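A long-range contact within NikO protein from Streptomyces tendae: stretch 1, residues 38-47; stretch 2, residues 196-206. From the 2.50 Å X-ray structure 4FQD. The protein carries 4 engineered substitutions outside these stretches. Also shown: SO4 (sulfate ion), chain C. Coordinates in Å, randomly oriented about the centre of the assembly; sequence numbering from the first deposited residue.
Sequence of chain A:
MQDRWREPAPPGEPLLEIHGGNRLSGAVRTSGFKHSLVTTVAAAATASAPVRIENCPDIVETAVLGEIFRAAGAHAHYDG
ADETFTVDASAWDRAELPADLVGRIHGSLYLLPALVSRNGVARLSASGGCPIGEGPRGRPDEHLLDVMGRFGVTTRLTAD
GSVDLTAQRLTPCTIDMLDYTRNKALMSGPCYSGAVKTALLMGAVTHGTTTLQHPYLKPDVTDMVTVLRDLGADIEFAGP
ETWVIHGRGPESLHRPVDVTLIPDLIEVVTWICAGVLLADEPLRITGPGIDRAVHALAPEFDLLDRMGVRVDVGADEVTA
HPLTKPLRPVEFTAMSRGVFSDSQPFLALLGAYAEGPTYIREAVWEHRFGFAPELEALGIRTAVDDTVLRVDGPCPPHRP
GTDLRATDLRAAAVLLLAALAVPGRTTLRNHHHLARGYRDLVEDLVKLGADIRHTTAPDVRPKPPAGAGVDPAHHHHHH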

# COMPACT_ATOMS: atom_id res chain seq x y z
N VAL A 38 26.73 0.23 12.97
CA VAL A 38 26.87 -1.22 13.08
C VAL A 38 27.62 -1.80 11.88
O VAL A 38 28.57 -2.57 12.05
CB VAL A 38 25.49 -1.90 13.19
CG1 VAL A 38 25.62 -3.41 12.99
CG2 VAL A 38 24.85 -1.59 14.53
N THR A 39 27.20 -1.43 10.68
CA THR A 39 27.80 -1.96 9.46
C THR A 39 29.23 -1.47 9.24
O THR A 39 30.06 -2.19 8.68
CB THR A 39 26.94 -1.64 8.22
OG1 THR A 39 26.69 -0.23 8.17
CG2 THR A 39 25.62 -2.38 8.28
N THR A 40 29.51 -0.24 9.67
CA THR A 40 30.86 0.31 9.56
C THR A 40 31.80 -0.42 10.51
O THR A 40 32.93 -0.77 10.14
CB THR A 40 30.88 1.81 9.87
OG1 THR A 40 30.01 2.50 8.97
CG2 THR A 40 32.29 2.37 9.72
N VAL A 41 31.34 -0.66 11.73
CA VAL A 41 32.11 -1.40 12.72
C VAL A 41 32.28 -2.85 12.28
O VAL A 41 33.35 -3.43 12.44
CB VAL A 41 31.43 -1.34 14.11
CG1 VAL A 41 32.01 -2.38 15.05
CG2 VAL A 41 31.58 0.06 14.71
N ALA A 42 31.22 -3.42 11.72
CA ALA A 42 31.25 -4.80 11.23
C ALA A 42 32.30 -4.96 10.13
O ALA A 42 33.01 -5.96 10.09
CB ALA A 42 29.88 -5.21 10.72
N ALA A 43 32.38 -3.97 9.25
CA ALA A 43 33.36 -3.97 8.18
C ALA A 43 34.77 -3.77 8.75
O ALA A 43 35.74 -4.31 8.22
CB ALA A 43 33.05 -2.89 7.17
N ALA A 44 34.86 -3.00 9.82
CA ALA A 44 36.13 -2.73 10.48
C ALA A 44 36.66 -3.97 11.19
O ALA A 44 37.87 -4.16 11.31
CB ALA A 44 35.99 -1.58 11.46
N ALA A 45 35.74 -4.82 11.65
CA ALA A 45 36.11 -6.02 12.39
C ALA A 45 36.82 -7.04 11.50
O ALA A 45 37.50 -7.94 11.99
CB ALA A 45 34.88 -6.64 13.02
N THR A 46 36.65 -6.89 10.19
CA THR A 46 37.26 -7.81 9.23
C THR A 46 38.64 -7.32 8.81
O THR A 46 39.43 -8.07 8.23
CB THR A 46 36.40 -7.95 7.96
OG1 THR A 46 36.50 -6.75 7.19
CG2 THR A 46 34.95 -8.20 8.33
N ALA A 47 38.94 -6.06 9.11
CA ALA A 47 40.15 -5.42 8.60
C ALA A 47 41.32 -5.44 9.58
O ALA A 47 41.18 -5.85 10.73
CB ALA A 47 39.84 -3.99 8.18
N VAL A 196 21.89 -9.05 2.95
CA VAL A 196 22.75 -8.27 2.06
C VAL A 196 24.02 -7.84 2.78
O VAL A 196 25.12 -7.94 2.23
CB VAL A 196 22.02 -7.02 1.54
CG1 VAL A 196 22.96 -6.16 0.71
CG2 VAL A 196 20.80 -7.42 0.72
N LYS A 197 23.87 -7.38 4.02
CA LYS A 197 25.01 -6.97 4.83
C LYS A 197 25.97 -8.12 5.04
O LYS A 197 27.19 -7.97 4.89
CB LYS A 197 24.53 -6.44 6.19
CG LYS A 197 23.63 -5.22 6.09
CD LYS A 197 23.05 -4.86 7.45
CE LYS A 197 22.08 -3.70 7.34
NZ LYS A 197 21.56 -3.28 8.67
N THR A 198 25.43 -9.28 5.38
CA THR A 198 26.23 -10.48 5.62
C THR A 198 26.96 -10.92 4.36
O THR A 198 28.16 -11.19 4.39
CB THR A 198 25.37 -11.64 6.15
OG1 THR A 198 24.73 -11.25 7.37
CG2 THR A 198 26.22 -12.87 6.40
N ALA A 199 26.22 -11.00 3.25
CA ALA A 199 26.78 -11.44 1.98
C ALA A 199 27.91 -10.52 1.51
O ALA A 199 28.92 -11.00 0.98
CB ALA A 199 25.70 -11.52 0.92
N LEU A 200 27.74 -9.22 1.71
CA LEU A 200 28.77 -8.26 1.35
C LEU A 200 30.03 -8.46 2.17
O LEU A 200 31.14 -8.47 1.64
CB LEU A 200 28.25 -6.83 1.52
CG LEU A 200 27.61 -6.19 0.29
CD1 LEU A 200 27.00 -4.85 0.66
CD2 LEU A 200 28.63 -6.03 -0.81
N LEU A 201 29.85 -8.63 3.48
CA LEU A 201 30.97 -8.87 4.38
C LEU A 201 31.68 -10.18 4.04
O LEU A 201 32.90 -10.23 3.98
CB LEU A 201 30.49 -8.90 5.84
CG LEU A 201 30.04 -7.57 6.43
CD1 LEU A 201 29.40 -7.78 7.80
CD2 LEU A 201 31.22 -6.61 6.54
N MET A 202 30.89 -11.22 3.79
CA MET A 202 31.44 -12.53 3.43
C MET A 202 32.19 -12.46 2.10
O MET A 202 33.20 -13.13 1.92
CB MET A 202 30.33 -13.58 3.35
CG MET A 202 29.71 -13.94 4.69
SD MET A 202 30.91 -14.60 5.86
CE MET A 202 31.45 -16.08 4.99
N GLY A 203 31.67 -11.65 1.18
CA GLY A 203 32.29 -11.50 -0.13
C GLY A 203 33.65 -10.84 -0.07
O GLY A 203 34.53 -11.14 -0.88
N ALA A 204 33.84 -9.95 0.90
CA ALA A 204 35.09 -9.21 1.04
C ALA A 204 36.18 -10.04 1.72
O ALA A 204 37.37 -9.84 1.47
CB ALA A 204 34.86 -7.91 1.79
N VAL A 205 35.77 -10.97 2.58
CA VAL A 205 36.72 -11.80 3.31
C VAL A 205 36.90 -13.16 2.63
O VAL A 205 37.44 -14.09 3.23
CB VAL A 205 36.28 -12.02 4.77
CG1 VAL A 205 36.29 -10.70 5.53
CG2 VAL A 205 34.91 -12.67 4.82
N THR A 206 36.46 -13.25 1.38
CA THR A 206 36.56 -14.49 0.62
C THR A 206 37.41 -14.29 -0.63
O THR A 206 37.31 -13.27 -1.31
CB THR A 206 35.16 -14.99 0.20
OG1 THR A 206 34.38 -15.25 1.37
CG2 THR A 206 35.26 -16.26 -0.63
S SO4 C . 18.65 -5.31 10.09
O1 SO4 C . 19.61 -5.49 9.00
O2 SO4 C . 19.37 -5.04 11.33
O3 SO4 C . 17.78 -4.18 9.78
O4 SO4 C . 17.84 -6.51 10.25

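How do the two backbones lie against each other? The helix of the first stretch and that of the second run in nearly the same direction, 22° apart, with axes 10.8 Å apart at closest approach. The nearest CA atoms are those of A43 and L201, 6.6 Å apart. T39, A42, A43 and T46 meet K197, L201 and V205. No hydrogen bond crosses between the stretches; what joins them is van der Waals packing.

What does L201 do at the centre? It gives up the most surface, and its two methyls have different neighbours: CD1 lies 3.9 Å from CB of A42, while CD2 lies 3.8 Å from CA of A43. The CA-to-CB bond of A43 points sideways, and CD2 of L201 lies closer to the CA of A43 than to its CB, at 4.2 Å.

Why can T46, a polar residue, join an apolar contact? Its OG1 donates a 2.8 Å hydrogen bond to O of A43, settling the hydroxyl within its own stretch. The carbon side is left for packing: CB of T46 meets CG1 of V205 at 3.7 Å, just past the second helix.

How does T39 meet a charged lysine? Its CG2 touches CD of K197 at 3.7 Å, an aliphatic part of the extended chain. Beyond it, NZ of K197 donates a 3.0 Å hydrogen bond to O1 of the sulfate.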